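Local coordinates for mandelate racemase/muconate lactonizing enzyme family protein (Roseovarius sp. TM1035, PDB 3T9P) that probably catalyses a reaction that begins by taking a proton from the carbon beside a carboxylate, although its own substrate is not known, at residues D113-A124 against V363-V371; A297-A308 against L322-E333. All coordinates share one frame; numbering follows the deposited sequence.

Contact 1: D113-A124 against V363-V371; sequences DMRGKLEGKPVA and VTDAPGWGV
Val123 and Asp113 meet the indole of Trp369 where the end of helix 98-119 and the start of helix 123-126, in the N-terminal part of an enolase-superfamily fold, pack on the loop after strand 360-363. Val123 lies over one face of the ring. Val123 CG2 sits 3.7 Å from the centroid of the Trp369 six-membered ring, 10° off the normal, a CH-pi contact. CG1 is turned anti to the valine's own N (chi1 171°) and reaches the CZ3-CH2 rim. Asp113 comes to the pyrrole part, with Asp113 CB 3.5 Å from Trp369 CD1. Its carboxylate is almost parallel to the ring plane (3°). Asp113 OD1 accepts the Trp369 backbone N at 2.9 Å in a nearly straight bond, and also a bond from water 1. OD2 forms a salt bridge with Lys117 NZ, which comes to its syn lone pair, and accepts from Trp50 N. The indole NE1 donates to Thr109 O. A leucine in place of Trp369 would probably leave Val123 without its aromatic face and Thr109 O without this donor. The backbones join at one beta bridge: Gly368 N donates to Lys121 O at 2.9 Å, and Val123 N to Gly368 O at 3.0 Å. Gly116 and Gly368 come so close that a CB on Gly116 would clash. Beside them, Pro367 CB rests 3.6 Å from Gly116 O.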
loop_
_atom_site.group_PDB
_atom_site.type_symbol
_atom_site.label_atom_id
_atom_site.label_comp_id
_atom_site.label_asym_id
_atom_site.label_seq_id
_atom_site.Cartn_x
_atom_site.Cartn_y
_atom_site.Cartn_z
ATOM N N ASP A 113 8.850 18.146 15.317
ATOM C CA ASP A 113 8.575 18.715 16.653
ATOM C C ASP A 113 9.901 18.844 17.415
ATOM O O ASP A 113 10.137 19.834 18.071
ATOM C CB ASP A 113 7.651 17.769 17.459
ATOM C CG ASP A 113 7.147 18.434 18.819
ATOM O OD1 ASP A 113 6.537 19.557 18.740
ATOM O OD2 ASP A 113 7.394 17.791 19.934
ATOM N N MET A 114 10.744 17.847 17.294
ATOM C CA MET A 114 12.087 17.868 17.894
ATOM C C MET A 114 12.875 19.076 17.429
ATOM O O MET A 114 13.371 19.869 18.278
ATOM C CB MET A 114 12.838 16.515 17.668
ATOM C CG MET A 114 14.229 16.405 18.443
ATOM S SD MET A 114 15.519 17.374 17.580
ATOM C CE MET A 114 15.668 16.407 16.058
ATOM N N ARG A 115 13.007 19.253 16.105
ATOM C CA ARG A 115 13.753 20.385 15.546
ATOM C C ARG A 115 13.103 21.713 15.908
ATOM O O ARG A 115 13.778 22.642 16.262
ATOM C CB ARG A 115 13.844 20.254 14.014
ATOM C CG ARG A 115 14.666 21.354 13.375
ATOM C CD ARG A 115 14.866 21.042 11.916
ATOM N NE ARG A 115 15.399 22.246 11.318
ATOM C CZ ARG A 115 15.384 22.517 10.025
ATOM N NH1 ARG A 115 14.816 21.679 9.154
ATOM N NH2 ARG A 115 15.886 23.669 9.611
ATOM N N GLY A 116 11.787 21.768 15.940
ATOM C CA GLY A 116 11.067 22.973 16.352
ATOM C C GLY A 116 11.387 23.412 17.791
ATOM O O GLY A 116 11.721 24.610 18.013
ATOM N N LYS A 117 11.347 22.465 18.738
ATOM C CA LYS A 117 11.746 22.723 20.155
ATOM C C LYS A 117 13.209 23.064 20.319
ATOM O O LYS A 117 13.574 23.896 21.134
ATOM C CB LYS A 117 11.373 21.505 20.989
ATOM C CG LYS A 117 9.802 21.524 21.180
ATOM C CD LYS A 117 9.326 20.090 21.637
ATOM C CE LYS A 117 7.860 20.137 22.024
ATOM N NZ LYS A 117 7.286 18.829 22.317
ATOM N N LEU A 118 14.083 22.409 19.571
ATOM C CA LEU A 118 15.513 22.773 19.624
ATOM C C LEU A 118 15.775 24.224 19.114
ATOM O O LEU A 118 16.592 24.956 19.703
ATOM C CB LEU A 118 16.301 21.733 18.806
ATOM C CG LEU A 118 17.828 21.799 18.652
ATOM C CD1 LEU A 118 18.486 21.427 20.017
ATOM C CD2 LEU A 118 18.279 20.771 17.592
ATOM N N GLU A 119 15.086 24.629 18.032
ATOM C CA GLU A 119 15.191 25.958 17.470
ATOM C C GLU A 119 14.301 27.009 18.062
ATOM O O GLU A 119 14.478 28.190 17.717
ATOM C CB GLU A 119 15.052 25.965 15.936
ATOM C CG GLU A 119 16.077 25.021 15.328
ATOM C CD GLU A 119 16.198 25.151 13.829
ATOM O OE1 GLU A 119 15.799 26.208 13.228
ATOM O OE2 GLU A 119 16.681 24.177 13.209
ATOM N N GLY A 120 13.388 26.643 18.951
ATOM C CA GLY A 120 12.438 27.597 19.487
ATOM C C GLY A 120 11.383 28.111 18.469
ATOM O O GLY A 120 10.876 29.239 18.621
ATOM N N LYS A 121 11.039 27.300 17.460
ATOM C CA LYS A 121 10.214 27.770 16.350
ATOM C C LYS A 121 9.019 26.802 16.156
ATOM O O LYS A 121 9.214 25.576 16.248
ATOM C CB LYS A 121 11.044 27.755 15.073
ATOM C CG LYS A 121 12.030 29.030 14.960
ATOM C CD LYS A 121 13.047 28.842 13.815
ATOM C CE LYS A 121 14.093 29.989 13.823
ATOM N NZ LYS A 121 15.205 29.322 13.100
ATOM N N PRO A 122 7.800 27.330 15.875
ATOM C CA PRO A 122 6.700 26.432 15.348
ATOM C C PRO A 122 7.084 25.745 14.008
ATOM O O PRO A 122 7.846 26.310 13.197
ATOM C CB PRO A 122 5.543 27.398 15.022
ATOM C CG PRO A 122 5.939 28.757 15.619
ATOM C CD PRO A 122 7.447 28.778 15.814
ATOM N N VAL A 123 6.544 24.550 13.777
ATOM C CA VAL A 123 6.926 23.800 12.558
ATOM C C VAL A 123 6.605 24.630 11.353
ATOM O O VAL A 123 7.417 24.693 10.363
ATOM C CB VAL A 123 6.184 22.450 12.468
ATOM C CG1 VAL A 123 6.431 21.830 11.093
ATOM C CG2 VAL A 123 6.750 21.536 13.576
ATOM N N ALA A 124 5.516 25.366 11.436
ATOM C CA ALA A 124 5.098 26.277 10.300
ATOM C C ALA A 124 6.256 27.221 9.909
ATOM O O ALA A 124 6.470 27.496 8.718
ATOM C CB ALA A 124 3.872 27.120 10.681
ATOM N N VAL A 363 -2.482 28.704 14.607
ATOM C CA VAL A 363 -1.131 28.186 14.895
ATOM C C VAL A 363 -0.435 29.258 15.773
ATOM O O VAL A 363 -0.241 30.395 15.295
ATOM C CB VAL A 363 -0.382 27.891 13.604
ATOM C CG1 VAL A 363 1.110 27.571 13.832
ATOM C CG2 VAL A 363 -1.115 26.704 12.815
ATOM N N THR A 364 -0.133 28.881 17.031
ATOM C CA THR A 364 0.528 29.765 18.025
ATOM C C THR A 364 2.050 29.845 17.753
ATOM O O THR A 364 2.589 29.149 16.848
ATOM C CB THR A 364 0.316 29.255 19.492
ATOM O OG1 THR A 364 1.149 28.116 19.747
ATOM C CG2 THR A 364 -1.238 28.982 19.894
ATOM N N ASP A 365 2.760 30.660 18.553
ATOM C CA ASP A 365 4.219 30.712 18.550
ATOM C C ASP A 365 4.908 29.606 19.287
ATOM O O ASP A 365 6.156 29.661 19.346
ATOM C CB ASP A 365 4.752 31.923 19.376
ATOM C CG ASP A 365 4.691 33.144 18.626
ATOM O OD1 ASP A 365 4.462 33.002 17.374
ATOM O OD2 ASP A 365 4.818 34.223 19.271
ATOM N N ALA A 366 4.144 28.730 19.945
ATOM C CA ALA A 366 4.706 27.600 20.740
ATOM C C ALA A 366 5.666 26.760 19.842
ATOM O O ALA A 366 5.344 26.520 18.694
ATOM C CB ALA A 366 3.574 26.726 21.369
ATOM N N PRO A 367 6.820 26.346 20.342
ATOM C CA PRO A 367 7.766 25.599 19.436
ATOM C C PRO A 367 7.228 24.230 19.004
ATOM O O PRO A 367 6.409 23.678 19.757
ATOM C CB PRO A 367 9.011 25.322 20.290
ATOM C CG PRO A 367 8.954 26.315 21.456
ATOM C CD PRO A 367 7.403 26.684 21.657
ATOM N N GLY A 368 7.757 23.700 17.877
ATOM C CA GLY A 368 7.286 22.418 17.289
ATOM C C GLY A 368 5.812 22.534 16.931
ATOM O O GLY A 368 5.410 23.529 16.359
ATOM N N TRP A 369 4.993 21.514 17.265
ATOM C CA TRP A 369 3.614 21.478 16.901
ATOM C C TRP A 369 2.822 22.359 17.792
ATOM O O TRP A 369 1.626 22.694 17.459
ATOM C CB TRP A 369 2.998 20.082 16.999
ATOM C CG TRP A 369 3.655 19.109 16.037
ATOM C CD1 TRP A 369 4.318 17.941 16.361
ATOM C CD2 TRP A 369 3.735 19.252 14.638
ATOM N NE1 TRP A 369 4.841 17.351 15.188
ATOM C CE2 TRP A 369 4.491 18.132 14.128
ATOM C CE3 TRP A 369 3.241 20.181 13.743
ATOM C CZ2 TRP A 369 4.758 17.954 12.781
ATOM C CZ3 TRP A 369 3.524 20.002 12.336
ATOM C CH2 TRP A 369 4.272 18.871 11.896
ATOM N N GLY A 370 3.436 22.752 18.897
ATOM C CA GLY A 370 2.730 23.574 19.900
ATOM C C GLY A 370 1.650 22.842 20.684
ATOM O O GLY A 370 0.641 23.470 21.030
ATOM N N VAL A 371 1.801 21.541 20.951
ATOM C CA VAL A 371 0.707 20.830 21.592
ATOM C C VAL A 371 1.368 20.012 22.676
ATOM O O VAL A 371 2.530 19.661 22.523
ATOM C CB VAL A 371 -0.156 19.860 20.670
ATOM C CG1 VAL A 371 -0.937 20.593 19.550
ATOM C CG2 VAL A 371 0.621 18.658 20.141
HETATM O O HOH W 1 4.453 20.133 20.387
HETATM O O HOH W 2 4.878 18.720 23.665
#

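Contact 2: A297-A308 against L322-E333; sequences AARAGLPVTPHA and LRAIPNAGKYLE. With SO4 (sulfate ion), chain C.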
loop_
_atom_site.group_PDB
_atom_site.type_symbol
_atom_site.label_atom_id
_atom_site.label_comp_id
_atom_site.label_asym_id
_atom_site.label_seq_id
_atom_site.Cartn_x
_atom_site.Cartn_y
_atom_site.Cartn_z
ATOM N N ALA A 297 1.326 19.295 -7.200
ATOM C CA ALA A 297 0.111 20.069 -7.476
ATOM C C ALA A 297 0.489 21.463 -8.001
ATOM O O ALA A 297 -0.182 21.985 -8.892
ATOM C CB ALA A 297 -0.802 20.204 -6.151
ATOM N N ALA A 298 1.491 22.076 -7.400
ATOM C CA ALA A 298 1.897 23.468 -7.790
ATOM C C ALA A 298 2.371 23.476 -9.272
ATOM O O ALA A 298 1.951 24.347 -10.043
ATOM C CB ALA A 298 2.992 24.032 -6.876
ATOM N N ARG A 299 3.210 22.518 -9.650
ATOM C CA ARG A 299 3.548 22.288 -11.059
ATOM C C ARG A 299 2.384 22.066 -11.983
ATOM O O ARG A 299 2.418 22.525 -13.131
ATOM C CB ARG A 299 4.561 21.172 -11.197
ATOM C CG ARG A 299 5.878 21.628 -10.586
ATOM C CD ARG A 299 7.096 20.719 -11.019
ATOM N NE ARG A 299 7.025 19.420 -10.336
ATOM C CZ ARG A 299 7.453 19.180 -9.093
ATOM N NH1 ARG A 299 8.040 20.147 -8.389
ATOM N NH2 ARG A 299 7.298 17.962 -8.562
ATOM N N ALA A 300 1.340 21.384 -11.521
ATOM C CA ALA A 300 0.175 21.220 -12.318
ATOM C C ALA A 300 -0.772 22.404 -12.180
ATOM O O ALA A 300 -1.876 22.343 -12.686
ATOM C CB ALA A 300 -0.567 19.902 -11.940
ATOM N N GLY A 301 -0.419 23.429 -11.448
ATOM C CA GLY A 301 -1.312 24.534 -11.245
ATOM C C GLY A 301 -2.575 24.365 -10.388
ATOM O O GLY A 301 -3.540 25.071 -10.569
ATOM N N LEU A 302 -2.534 23.452 -9.421
ATOM C CA LEU A 302 -3.650 23.108 -8.556
ATOM C C LEU A 302 -3.407 23.432 -7.080
ATOM O O LEU A 302 -2.327 23.269 -6.595
ATOM C CB LEU A 302 -4.022 21.637 -8.694
ATOM C CG LEU A 302 -4.307 21.036 -10.071
ATOM C CD1 LEU A 302 -4.531 19.602 -10.056
ATOM C CD2 LEU A 302 -5.308 21.704 -10.956
ATOM N N PRO A 303 -4.437 23.906 -6.404
ATOM C CA PRO A 303 -4.401 24.182 -4.984
ATOM C C PRO A 303 -4.444 22.919 -4.107
ATOM O O PRO A 303 -4.877 21.930 -4.564
ATOM C CB PRO A 303 -5.660 24.999 -4.763
ATOM C CG PRO A 303 -6.521 24.641 -5.752
ATOM C CD PRO A 303 -5.799 24.038 -6.890
ATOM N N VAL A 304 -4.029 23.034 -2.866
ATOM C CA VAL A 304 -3.996 21.912 -1.960
ATOM C C VAL A 304 -4.994 22.209 -0.829
ATOM O O VAL A 304 -4.791 23.175 -0.023
ATOM C CB VAL A 304 -2.642 21.772 -1.356
ATOM C CG1 VAL A 304 -2.580 20.592 -0.388
ATOM C CG2 VAL A 304 -1.637 21.526 -2.538
ATOM N N THR A 305 -5.992 21.311 -0.714
ATOM C CA THR A 305 -6.919 21.475 0.440
ATOM C C THR A 305 -6.861 20.123 1.197
ATOM O O THR A 305 -7.640 19.233 0.886
ATOM C CB THR A 305 -8.340 21.861 -0.066
ATOM O OG1 THR A 305 -8.273 23.164 -0.711
ATOM C CG2 THR A 305 -9.340 22.028 1.098
ATOM N N PRO A 306 -5.927 19.980 2.142
ATOM C CA PRO A 306 -5.607 18.632 2.727
ATOM C C PRO A 306 -6.810 18.029 3.534
ATOM O O PRO A 306 -7.793 18.792 3.934
ATOM C CB PRO A 306 -4.495 18.938 3.739
ATOM C CG PRO A 306 -3.927 20.359 3.309
ATOM C CD PRO A 306 -5.159 21.091 2.807
ATOM N N HIS A 307 -6.787 16.722 3.685
ATOM C CA HIS A 307 -7.852 15.987 4.388
ATOM C C HIS A 307 -7.347 15.855 5.822
ATOM O O HIS A 307 -6.146 15.468 6.044
ATOM C CB HIS A 307 -7.996 14.613 3.714
ATOM C CG HIS A 307 -8.752 13.633 4.566
ATOM N ND1 HIS A 307 -8.162 12.996 5.637
ATOM C CD2 HIS A 307 -10.057 13.255 4.567
ATOM C CE1 HIS A 307 -9.044 12.199 6.216
ATOM N NE2 HIS A 307 -10.197 12.337 5.590
ATOM N N ALA A 308 -8.215 16.135 6.824
ATOM C CA ALA A 308 -7.888 15.977 8.227
ATOM C C ALA A 308 -9.243 15.668 8.837
ATOM O O ALA A 308 -10.031 16.581 9.002
ATOM C CB ALA A 308 -7.305 17.343 8.892
ATOM N N LEU A 322 -0.761 24.408 6.184
ATOM C CA LEU A 322 -1.491 25.490 5.429
ATOM C C LEU A 322 -0.905 26.881 5.709
ATOM O O LEU A 322 -1.087 27.789 4.887
ATOM C CB LEU A 322 -2.996 25.525 5.753
ATOM C CG LEU A 322 -3.690 24.320 5.154
ATOM C CD1 LEU A 322 -5.123 24.129 5.792
ATOM C CD2 LEU A 322 -3.782 24.414 3.624
ATOM N N ARG A 323 -0.274 27.068 6.866
ATOM C CA ARG A 323 0.455 28.309 7.159
ATOM C C ARG A 323 1.763 28.461 6.359
ATOM O O ARG A 323 2.424 29.499 6.488
ATOM C CB ARG A 323 0.785 28.407 8.665
ATOM C CG ARG A 323 -0.453 28.669 9.596
ATOM C CD ARG A 323 -1.194 29.989 9.310
ATOM N NE ARG A 323 -0.254 31.157 9.319
ATOM C CZ ARG A 323 -0.588 32.441 9.067
ATOM N NH1 ARG A 323 -1.838 32.806 8.848
ATOM N NH2 ARG A 323 0.343 33.383 9.034
ATOM N N ALA A 324 2.179 27.477 5.582
ATOM C CA ALA A 324 3.482 27.539 4.999
ATOM C C ALA A 324 3.454 27.362 3.487
ATOM O O ALA A 324 4.252 28.004 2.774
ATOM C CB ALA A 324 4.412 26.440 5.682
ATOM N N ILE A 325 2.515 26.593 2.937
ATOM C CA ILE A 325 2.648 26.230 1.500
ATOM C C ILE A 325 2.208 27.415 0.597
ATOM O O ILE A 325 1.311 28.164 0.973
ATOM C CB ILE A 325 1.923 24.956 1.090
ATOM C CG1 ILE A 325 0.385 25.071 1.310
ATOM C CG2 ILE A 325 2.611 23.714 1.807
ATOM C CD1 ILE A 325 -0.399 23.937 0.556
ATOM N N PRO A 326 2.839 27.558 -0.612
ATOM C CA PRO A 326 2.410 28.728 -1.422
ATOM C C PRO A 326 1.078 28.514 -2.149
ATOM O O PRO A 326 0.463 29.488 -2.684
ATOM C CB PRO A 326 3.591 28.891 -2.438
ATOM C CG PRO A 326 4.102 27.400 -2.619
ATOM C CD PRO A 326 3.949 26.792 -1.233
ATOM N N ASN A 327 0.597 27.261 -2.197
ATOM C CA ASN A 327 -0.578 26.986 -3.058
ATOM C C ASN A 327 -1.735 26.370 -2.224
ATOM O O ASN A 327 -2.277 25.418 -2.656
ATOM C CB ASN A 327 -0.285 26.016 -4.292
ATOM C CG ASN A 327 0.459 24.701 -3.892
ATOM O OD1 ASN A 327 1.145 24.668 -2.892
ATOM N ND2 ASN A 327 0.234 23.606 -4.639
ATOM N N ALA A 328 -2.011 26.900 -1.044
ATOM C CA ALA A 328 -3.082 26.404 -0.142
ATOM C C ALA A 328 -4.433 26.659 -0.744
ATOM O O ALA A 328 -4.596 27.703 -1.391
ATOM C CB ALA A 328 -2.970 27.111 1.150
ATOM N N GLY A 329 -5.381 25.699 -0.687
ATOM C CA GLY A 329 -6.737 26.079 -0.999
ATOM C C GLY A 329 -7.394 26.954 0.083
ATOM O O GLY A 329 -6.756 27.711 0.819
ATOM N N LYS A 330 -8.690 26.839 0.222
ATOM C CA LYS A 330 -9.512 27.847 0.926
ATOM C C LYS A 330 -9.580 27.718 2.425
ATOM O O LYS A 330 -9.984 28.621 3.135
ATOM C CB LYS A 330 -10.950 27.890 0.301
ATOM C CG LYS A 330 -10.939 28.417 -1.117
ATOM C CD LYS A 330 -12.282 28.080 -1.786
ATOM C CE LYS A 330 -12.078 28.073 -3.236
ATOM N NZ LYS A 330 -13.326 28.396 -3.884
ATOM N N TYR A 331 -9.274 26.545 2.940
ATOM C CA TYR A 331 -9.657 26.263 4.285
ATOM C C TYR A 331 -9.114 24.930 4.793
ATOM O O TYR A 331 -8.924 23.971 4.042
ATOM C CB TYR A 331 -11.200 26.245 4.422
ATOM C CG TYR A 331 -12.040 25.902 3.198
ATOM C CD1 TYR A 331 -11.753 24.816 2.400
ATOM C CD2 TYR A 331 -13.174 26.740 2.828
ATOM C CE1 TYR A 331 -12.488 24.529 1.235
ATOM C CE2 TYR A 331 -13.958 26.453 1.657
ATOM C CZ TYR A 331 -13.613 25.380 0.885
ATOM O OH TYR A 331 -14.335 25.105 -0.253
ATOM N N LEU A 332 -9.026 24.857 6.103
ATOM C CA LEU A 332 -8.659 23.667 6.837
ATOM C C LEU A 332 -9.893 22.782 7.059
ATOM O O LEU A 332 -10.878 23.255 7.595
ATOM C CB LEU A 332 -8.100 24.105 8.203
ATOM C CG LEU A 332 -7.935 23.111 9.382
ATOM C CD1 LEU A 332 -6.733 22.250 9.150
ATOM C CD2 LEU A 332 -7.939 23.805 10.811
ATOM N N GLU A 333 -9.824 21.495 6.736
ATOM C CA GLU A 333 -10.892 20.555 7.206
ATOM C C GLU A 333 -10.914 20.443 8.731
ATOM O O GLU A 333 -9.887 20.080 9.347
ATOM C CB GLU A 333 -10.655 19.188 6.602
ATOM C CG GLU A 333 -11.871 18.261 7.059
ATOM C CD GLU A 333 -11.984 17.003 6.294
ATOM O OE1 GLU A 333 -10.975 16.563 5.663
ATOM O OE2 GLU A 333 -13.078 16.374 6.402
HETATM S S SO4 C . -1.821 36.394 8.766
HETATM O O1 SO4 C . -0.562 35.826 9.239
HETATM O O2 SO4 C . -2.736 35.354 8.261
HETATM O O3 SO4 C . -2.420 37.079 9.935
HETATM O O4 SO4 C . -1.590 37.316 7.642
HETATM O O HOH W 3 -10.270 24.863 -1.731
HETATM O O HOH W 4 -7.607 21.428 4.898
#
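Val304 and Ala328 form a single beta bridge, in which Val304 N donates to Asn327 O at 3.0 Å and Gly329 N returns a straight bond (179°) to Val304 O at 2.7 Å. Gly329 CA touches Thr305 OG1, and a CB on the glycine would run into that oxygen. Asn327 has CG between its backbone N and carbonyl carbon (chi1 50°). This turns the amide toward Ala298 and Leu302 of 297-308. Asn327 ND2 donates to Leu302 O at 3.2 Å, nearly in line with that carbonyl, and also to Cys294 O in helix 287-299. Val304 CG2 lies against the same amide, 3.5 Å from Asn327 ND2. Ile325 crosses Val304 at about a right angle, with CD1 on the valine CB. Thr305 uses its two branches differently. Thr305 CG2 meets the edge of the Tyr331 ring, 3.9 Å from Tyr331 CD1, while OG1 is linked through water 3 to Lys330 N. Leu322 CD2 packs 3.7 Å from Pro306 CD. At the far end the extended Glu333 side chain runs beside His307, and carboxylate and imidazole stand nearly perpendicular. Glu333 OE1 accepts Ala308 N at 3.0 Å from above the carboxylate plane. OE2 is bonded to Ser139 OG. His307 ND1 is bonded to Asp280 OD2. A formate, probably from the crystallisation liquor, lies beside the His307 side chain. The segments match the seventh and eighth strand positions of the enolase-superfamily barrel, and the His307-Asp280 pair is consistent with the His-Asp dyad of mandelate racemase relatives.

Contact 2 is nested along the chain inside the loop closed by contact 1, and their centres are 21 Å apart. They still touch through Arg323: Arg323 CG is 3.8 Å from Val363 CG2, and Arg323 CB is 3.9 Å from Ala124 CB. Helix 313-322 also joins them. His320 bonds to Ala124 N and Trp369 O in contact 1, while Thr315 and Thr318 pack on Ala308 and Pro306 in contact 2. Arg323 grips a sulfate, probably from the crystallisation liquor, with Arg323 NH1 to sulfate O2 at 2.8 Å and Arg323 NH2 to sulfate O1 at 2.6 Å. The probable active site lies with contact 2, around His307; contact 1 ties the N-terminal domain to the barrel.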